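Protein bvu-3222 (Bacteroides vulgatus ATCC 8482, PDB 3FYF) is of unknown function but belongs to the DUF4251 family and is probably exported to the periplasm, built round an extensive antiparallel sheet. Local coordinates at residues B[100-112]-B[120-132]. Sequence-based numbering, arbitrary orientation. Where two conformers were deposited one is given.
Sequences VTVQGNVNGISMR and YYNYGINGIAVSA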
# COMPACT_ATOMS: atom_id res chain seq x y z
N VAL B 100 7.65 18.92 -4.54
CA VAL B 100 8.71 19.44 -3.68
C VAL B 100 9.96 18.56 -3.70
O VAL B 100 9.87 17.34 -3.86
CB VAL B 100 8.26 19.61 -2.20
CG1 VAL B 100 7.73 21.02 -1.95
CG2 VAL B 100 7.26 18.53 -1.81
N THR B 101 11.11 19.20 -3.55
CA THR B 101 12.38 18.52 -3.41
C THR B 101 13.03 18.99 -2.11
O THR B 101 13.62 20.07 -2.05
CB THR B 101 13.32 18.80 -4.61
OG1 THR B 101 12.64 18.52 -5.83
CG2 THR B 101 14.58 17.93 -4.52
N VAL B 102 12.88 18.17 -1.07
CA VAL B 102 13.53 18.43 0.21
C VAL B 102 14.90 17.77 0.17
O VAL B 102 15.03 16.57 0.42
CB VAL B 102 12.69 17.88 1.40
CG1 VAL B 102 13.22 18.40 2.73
CG2 VAL B 102 11.22 18.24 1.25
N GLN B 103 15.92 18.55 -0.19
CA GLN B 103 17.30 18.07 -0.26
C GLN B 103 18.14 18.74 0.83
O GLN B 103 17.89 19.90 1.18
CB GLN B 103 17.89 18.31 -1.66
CG GLN B 103 17.98 19.79 -2.08
CD GLN B 103 17.77 20.01 -3.57
OE1 GLN B 103 17.06 20.93 -3.97
NE2 GLN B 103 18.39 19.17 -4.39
N GLY B 104 19.11 18.01 1.37
CA GLY B 104 19.96 18.55 2.43
C GLY B 104 20.65 17.54 3.33
O GLY B 104 20.76 16.36 2.99
N ASN B 105 21.13 18.02 4.47
CA ASN B 105 21.90 17.21 5.42
C ASN B 105 21.04 16.27 6.25
O ASN B 105 19.96 16.66 6.71
CB ASN B 105 22.71 18.12 6.36
CG ASN B 105 23.79 18.91 5.65
OD1 ASN B 105 24.80 18.36 5.22
ND2 ASN B 105 23.59 20.22 5.54
N VAL B 106 21.53 15.04 6.44
CA VAL B 106 20.86 14.05 7.28
C VAL B 106 21.43 14.07 8.70
O VAL B 106 22.64 13.88 8.90
CB VAL B 106 20.96 12.62 6.70
CG1 VAL B 106 20.21 11.63 7.56
CG2 VAL B 106 20.41 12.57 5.30
N ASN B 107 20.56 14.29 9.68
CA ASN B 107 20.94 14.32 11.09
C ASN B 107 19.97 13.54 11.97
O ASN B 107 18.84 13.26 11.56
CB ASN B 107 21.05 15.77 11.58
CG ASN B 107 19.79 16.57 11.33
OD1 ASN B 107 18.85 16.55 12.14
ND2 ASN B 107 19.76 17.30 10.22
N GLY B 108 20.41 13.18 13.18
CA GLY B 108 19.58 12.50 14.17
C GLY B 108 19.17 11.08 13.81
O GLY B 108 18.03 10.68 14.06
N ILE B 109 20.10 10.33 13.23
CA ILE B 109 19.84 8.97 12.77
C ILE B 109 19.80 7.97 13.92
O ILE B 109 20.77 7.82 14.67
CB ILE B 109 20.91 8.50 11.74
CG1 ILE B 109 20.97 9.44 10.54
CG2 ILE B 109 20.65 7.05 11.30
CD1 ILE B 109 22.19 9.23 9.64
N SER B 110 18.66 7.29 14.07
CA SER B 110 18.54 6.12 14.94
C SER B 110 18.00 4.91 14.16
O SER B 110 17.17 5.06 13.27
CB SER B 110 17.66 6.42 16.16
OG SER B 110 16.28 6.48 15.83
N MET B 111 18.49 3.73 14.52
CA MET B 111 18.08 2.48 13.91
C MET B 111 17.78 1.48 15.01
O MET B 111 18.65 1.14 15.81
CB MET B 111 19.19 1.97 12.99
CG MET B 111 18.87 0.72 12.18
SD MET B 111 20.13 0.49 10.90
CE MET B 111 19.72 -1.13 10.27
N ARG B 112 16.53 1.02 15.05
CA ARG B 112 16.06 0.07 16.05
C ARG B 112 15.45 -1.14 15.37
O ARG B 112 15.02 -1.07 14.22
CB ARG B 112 15.02 0.71 16.97
CG ARG B 112 15.53 1.89 17.80
CD ARG B 112 14.38 2.57 18.53
NE ARG B 112 14.76 3.89 19.04
CZ ARG B 112 15.18 4.12 20.28
NH1 ARG B 112 15.30 3.13 21.15
NH2 ARG B 112 15.50 5.36 20.65
N TYR B 120 13.14 0.02 12.50
CA TYR B 120 12.60 1.36 12.66
C TYR B 120 13.74 2.36 12.52
O TYR B 120 14.56 2.51 13.43
CB TYR B 120 11.86 1.46 14.01
CG TYR B 120 10.68 0.50 14.08
CD1 TYR B 120 9.39 0.93 13.76
CD2 TYR B 120 10.86 -0.84 14.43
CE1 TYR B 120 8.31 0.05 13.80
CE2 TYR B 120 9.78 -1.73 14.46
CZ TYR B 120 8.52 -1.28 14.15
OH TYR B 120 7.47 -2.16 14.20
N TYR B 121 13.78 3.01 11.37
CA TYR B 121 14.86 3.93 11.00
C TYR B 121 14.32 5.35 10.93
O TYR B 121 13.48 5.68 10.07
CB TYR B 121 15.42 3.50 9.64
CG TYR B 121 16.72 4.16 9.22
CD1 TYR B 121 16.72 5.35 8.50
CD2 TYR B 121 17.95 3.56 9.51
CE1 TYR B 121 17.91 5.94 8.10
CE2 TYR B 121 19.15 4.15 9.12
CZ TYR B 121 19.12 5.34 8.41
OH TYR B 121 20.29 5.93 8.01
N ASN B 122 14.79 6.20 11.84
CA ASN B 122 14.32 7.58 11.96
C ASN B 122 15.46 8.58 11.71
O ASN B 122 16.60 8.29 12.06
CB ASN B 122 13.71 7.85 13.35
CG ASN B 122 12.40 7.10 13.59
OD1 ASN B 122 11.89 7.09 14.70
ND2 ASN B 122 11.85 6.49 12.56
N TYR B 123 15.14 9.73 11.11
CA TYR B 123 16.11 10.80 10.86
C TYR B 123 15.46 12.13 10.46
O TYR B 123 14.27 12.20 10.15
CB TYR B 123 17.15 10.39 9.80
CG TYR B 123 16.59 10.10 8.42
CD1 TYR B 123 16.09 8.84 8.10
CD2 TYR B 123 16.58 11.08 7.42
CE1 TYR B 123 15.59 8.55 6.84
CE2 TYR B 123 16.08 10.80 6.16
CZ TYR B 123 15.59 9.53 5.88
OH TYR B 123 15.09 9.25 4.63
N GLY B 124 16.26 13.19 10.49
CA GLY B 124 15.84 14.52 10.05
C GLY B 124 16.56 14.94 8.78
O GLY B 124 17.64 14.43 8.47
N ILE B 125 15.94 15.85 8.04
CA ILE B 125 16.52 16.43 6.83
C ILE B 125 16.50 17.95 6.99
O ILE B 125 15.45 18.54 7.26
CB ILE B 125 15.72 16.05 5.55
CG1 ILE B 125 15.71 14.54 5.31
CG2 ILE B 125 16.27 16.78 4.31
CD1 ILE B 125 16.94 14.01 4.62
N ASN B 126 17.66 18.58 6.85
CA ASN B 126 17.75 20.04 6.92
C ASN B 126 17.88 20.66 5.53
O ASN B 126 18.94 20.62 4.91
CB ASN B 126 18.90 20.49 7.83
CG ASN B 126 18.48 20.62 9.28
OD1 ASN B 126 18.89 21.56 9.97
ND2 ASN B 126 17.67 19.68 9.76
N GLY B 127 16.77 21.22 5.05
CA GLY B 127 16.70 21.76 3.69
C GLY B 127 16.83 23.27 3.63
O GLY B 127 17.03 23.93 4.65
N ILE B 128 16.72 23.80 2.41
CA ILE B 128 16.79 25.24 2.19
C ILE B 128 15.45 25.91 2.52
O ILE B 128 15.37 26.76 3.41
CB ILE B 128 17.28 25.59 0.75
CG1 ILE B 128 18.74 25.14 0.57
CG2 ILE B 128 17.14 27.09 0.46
CD1 ILE B 128 19.27 25.26 -0.86
N ALA B 129 14.39 25.52 1.81
CA ALA B 129 13.07 26.09 2.05
C ALA B 129 12.39 25.39 3.23
O ALA B 129 11.98 26.04 4.19
CB ALA B 129 12.22 26.01 0.79
N VAL B 130 12.28 24.07 3.14
CA VAL B 130 11.56 23.28 4.15
C VAL B 130 12.41 22.17 4.79
O VAL B 130 13.31 21.62 4.15
CB VAL B 130 10.21 22.71 3.60
CG1 VAL B 130 9.26 23.84 3.21
CG2 VAL B 130 10.44 21.77 2.42
N SER B 131 12.11 21.88 6.05
CA SER B 131 12.77 20.81 6.80
C SER B 131 11.78 19.69 7.10
O SER B 131 10.57 19.89 7.05
CB SER B 131 13.35 21.37 8.10
OG SER B 131 12.34 21.94 8.91
N ALA B 132 12.30 18.50 7.42
CA ALA B 132 11.43 17.34 7.68
C ALA B 132 12.04 16.30 8.62
O ALA B 132 13.25 16.12 8.68
CB ALA B 132 11.00 16.67 6.37
O HOH W 1 14.59 4.34 15.10
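Tyr-120 N donates to Arg-112 O over 2.8 Å at a nearly straight 172°, and Arg-112 N returns a bond to Tyr-120 O, which defines a hydrogen-bonded antiparallel pair. The same two-way bonding joins Ser-110 with Asn-122 and Asn-107 with Gly-124. Between Asn-107/Gly-124 and Ser-110/Asn-122 the register shifts by one residue, the evidence for a beta bulge, and Gly-108 sits there with positive phi. Beyond it, Asn-126 N reaches Asn-105 O at 3.0 Å, whereas the return bond is weak.

Tyr-121 carries much of the apolar side. With CG anti to the backbone N (chi1 -168°), its ring swings back toward 100-112, where Ile-109 CG2 lies 3.7 Å from CZ. Met-111, extended, brings SD to the ring edge, 5.2 Å from the centroid and 87° off the normal, a Met-aromatic contact. Replacing Tyr-121 by an alanine removes the ring, and is likely to leave Met-111 SD without its aromatic partner and a gap beside Ile-109 CG2. Further along, Val-106 CG1 meets Tyr-123 CD2 at 3.7 Å, and Val-102 CG1 meets Ile-125 CG2 at 3.8 Å.

This hairpin lies within an extensive antiparallel sheet: strand 78-83 pairs with 100-113, strand 132-138 with 119-126, and Phe-48 of strand 48-52 meets the Tyr-121 ring edge-to-face.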